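Local structure of TadZ (4LDA) at residues Met2-Val7 with Ala49-Ile54. The protein probably takes part in pilus assembly and may bind and hydrolyse ATP, the part described being its N-terminal domain, which has the CheY-like receiver fold. Numbering follows the deposited sequence. Where two conformers were deposited one is given.
Sequences MNQNFV and AGVLFI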
loop_
_atom_site.group_PDB
_atom_site.type_symbol
_atom_site.label_atom_id
_atom_site.label_comp_id
_atom_site.label_asym_id
_atom_site.label_seq_id
_atom_site.Cartn_x
_atom_site.Cartn_y
_atom_site.Cartn_z
HETATM N N MSE A 2 10.568 13.841 4.530
HETATM C CA MSE A 2 9.604 14.422 5.460
HETATM C C MSE A 2 8.203 14.442 4.832
HETATM O O MSE A 2 7.234 14.533 5.594
HETATM C CB MSE A 2 9.999 15.852 5.949
HETATM C CG MSE A 2 10.089 16.899 4.844
HETATM SE SE MSE A 2 9.922 18.783 5.353
HETATM C CE MSE A 2 10.698 19.541 3.728
ATOM N N ASN A 3 8.066 14.371 3.462
ATOM C CA ASN A 3 6.693 14.457 2.917
ATOM C C ASN A 3 6.537 13.652 1.633
ATOM O O ASN A 3 7.329 13.763 0.707
ATOM C CB ASN A 3 6.271 15.926 2.644
ATOM C CG ASN A 3 4.843 16.117 2.160
ATOM O OD1 ASN A 3 4.576 16.304 0.962
ATOM N ND2 ASN A 3 3.895 16.111 3.085
ATOM N N GLN A 4 5.461 12.883 1.567
ATOM C CA GLN A 4 5.124 12.021 0.443
ATOM C C GLN A 4 3.654 11.957 0.210
ATOM O O GLN A 4 2.871 12.213 1.118
ATOM C CB GLN A 4 5.602 10.581 0.736
ATOM C CG GLN A 4 7.088 10.342 0.871
ATOM C CD GLN A 4 7.341 9.056 1.614
ATOM O OE1 GLN A 4 7.647 9.056 2.824
ATOM N NE2 GLN A 4 7.157 7.941 0.921
ATOM N N ASN A 5 3.282 11.467 -0.966
ATOM C CA ASN A 5 1.915 11.078 -1.263
ATOM C C ASN A 5 1.862 9.571 -1.242
ATOM O O ASN A 5 2.783 8.927 -1.746
ATOM C CB ASN A 5 1.404 11.646 -2.591
ATOM C CG ASN A 5 1.092 13.114 -2.572
ATOM O OD1 ASN A 5 0.602 13.664 -1.567
ATOM N ND2 ASN A 5 1.296 13.765 -3.717
ATOM N N PHE A 6 0.852 9.012 -0.573
ATOM C CA PHE A 6 0.598 7.570 -0.505
ATOM C C PHE A 6 -0.733 7.304 -1.160
ATOM O O PHE A 6 -1.626 8.152 -1.051
ATOM C CB PHE A 6 0.615 7.046 0.937
ATOM C CG PHE A 6 1.710 7.579 1.830
ATOM C CD1 PHE A 6 2.976 7.014 1.820
ATOM C CD2 PHE A 6 1.460 8.609 2.723
ATOM C CE1 PHE A 6 3.982 7.505 2.646
ATOM C CE2 PHE A 6 2.468 9.086 3.565
ATOM C CZ PHE A 6 3.719 8.527 3.523
ATOM N N VAL A 7 -0.877 6.165 -1.857
ATOM C CA VAL A 7 -2.138 5.799 -2.504
ATOM C C VAL A 7 -2.711 4.620 -1.723
ATOM O O VAL A 7 -1.958 3.762 -1.288
ATOM C CB VAL A 7 -1.968 5.527 -4.025
ATOM C CG1 VAL A 7 -3.258 5.033 -4.660
ATOM C CG2 VAL A 7 -1.513 6.796 -4.727
ATOM N N ALA A 49 3.705 9.067 -6.045
ATOM C CA ALA A 49 3.620 8.166 -4.910
ATOM C C ALA A 49 4.571 6.989 -5.069
ATOM O O ALA A 49 4.615 6.369 -6.144
ATOM C CB ALA A 49 2.193 7.670 -4.765
ATOM N N GLY A 50 5.318 6.701 -3.996
ATOM C CA GLY A 50 6.273 5.585 -3.950
ATOM C C GLY A 50 5.782 4.406 -3.120
ATOM O O GLY A 50 6.393 3.328 -3.127
ATOM N N VAL A 51 4.665 4.624 -2.376
ATOM C CA VAL A 51 4.040 3.611 -1.530
ATOM C C VAL A 51 2.558 3.515 -1.880
ATOM O O VAL A 51 1.874 4.544 -1.976
ATOM C CB VAL A 51 4.238 3.880 -0.013
ATOM C CG1 VAL A 51 3.550 2.804 0.848
ATOM C CG2 VAL A 51 5.721 4.002 0.325
ATOM N N LEU A 52 2.071 2.261 -2.061
ATOM C CA LEU A 52 0.673 1.952 -2.305
ATOM C C LEU A 52 0.193 0.956 -1.254
ATOM O O LEU A 52 0.793 -0.108 -1.087
ATOM C CB LEU A 52 0.431 1.425 -3.732
ATOM C CG LEU A 52 -1.023 1.097 -4.072
ATOM C CD1 LEU A 52 -1.422 1.732 -5.357
ATOM C CD2 LEU A 52 -1.261 -0.403 -4.151
ATOM N N PHE A 53 -0.897 1.306 -0.558
ATOM C CA PHE A 53 -1.551 0.441 0.415
ATOM C C PHE A 53 -2.716 -0.274 -0.273
ATOM O O PHE A 53 -3.488 0.361 -0.976
ATOM C CB PHE A 53 -2.015 1.240 1.637
ATOM C CG PHE A 53 -0.879 1.835 2.423
ATOM C CD1 PHE A 53 -0.217 1.088 3.389
ATOM C CD2 PHE A 53 -0.487 3.155 2.218
ATOM C CE1 PHE A 53 0.828 1.640 4.123
ATOM C CE2 PHE A 53 0.569 3.707 2.943
ATOM C CZ PHE A 53 1.206 2.954 3.899
ATOM N N ILE A 54 -2.808 -1.596 -0.118
ATOM C CA ILE A 54 -3.900 -2.363 -0.720
ATOM C C ILE A 54 -4.487 -3.295 0.356
ATOM O O ILE A 54 -3.771 -4.051 0.996
ATOM C CB ILE A 54 -3.495 -3.120 -2.013
ATOM C CG1 ILE A 54 -4.760 -3.710 -2.739
ATOM C CG2 ILE A 54 -2.353 -4.143 -1.770
ATOM C CD1 ILE A 54 -4.522 -4.300 -4.107
#
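Val7 forms a parallel bridge with Leu52, joining strand 4-9 to 51-55, the central strand in the five-stranded sheet of a CheY-like domain, where the order 2-1-3-4-5 sets the first strand beside the third. Both backbone polar groups of Val7 bond to the residues flanking Leu52: its N donates to Val51 O at 3.2 Å, and its O accepts from Phe53 N at 2.8 Å, with an N-H...O angle of 170°. Leu52 CA adds a C-H...O contact to the same Val7 O.

Side chains alternate between the two faces. On one, Phe6, Val51 and Phe53 lie side by side beneath Ile117 of helix 110-121. Val51 CB reaches the edge of the Phe6 ring at CD1, 3.8 Å away, close to the ring plane, while Phe6 CB meets the Phe53 rim at CE2 (3.9 Å). These broad rings suit the space between sheet and helix. On the other face the compact, beta-branched Val7 spreads its methyls: CG1, anti to the backbone N (chi1 175°), meets Leu52 CD1, and CG2 meets Ala49 CB at 3.8 Å. Leu44 of helix 37-47 packs on all three residues, and the small Ala49 fits where the chain comes off that helix, its CB 3.3 Å from Asn5 O.

The two bonds of Val7 thus fix the register, while the buried apolar side chains from Phe6 to Phe53 face helices on both sides.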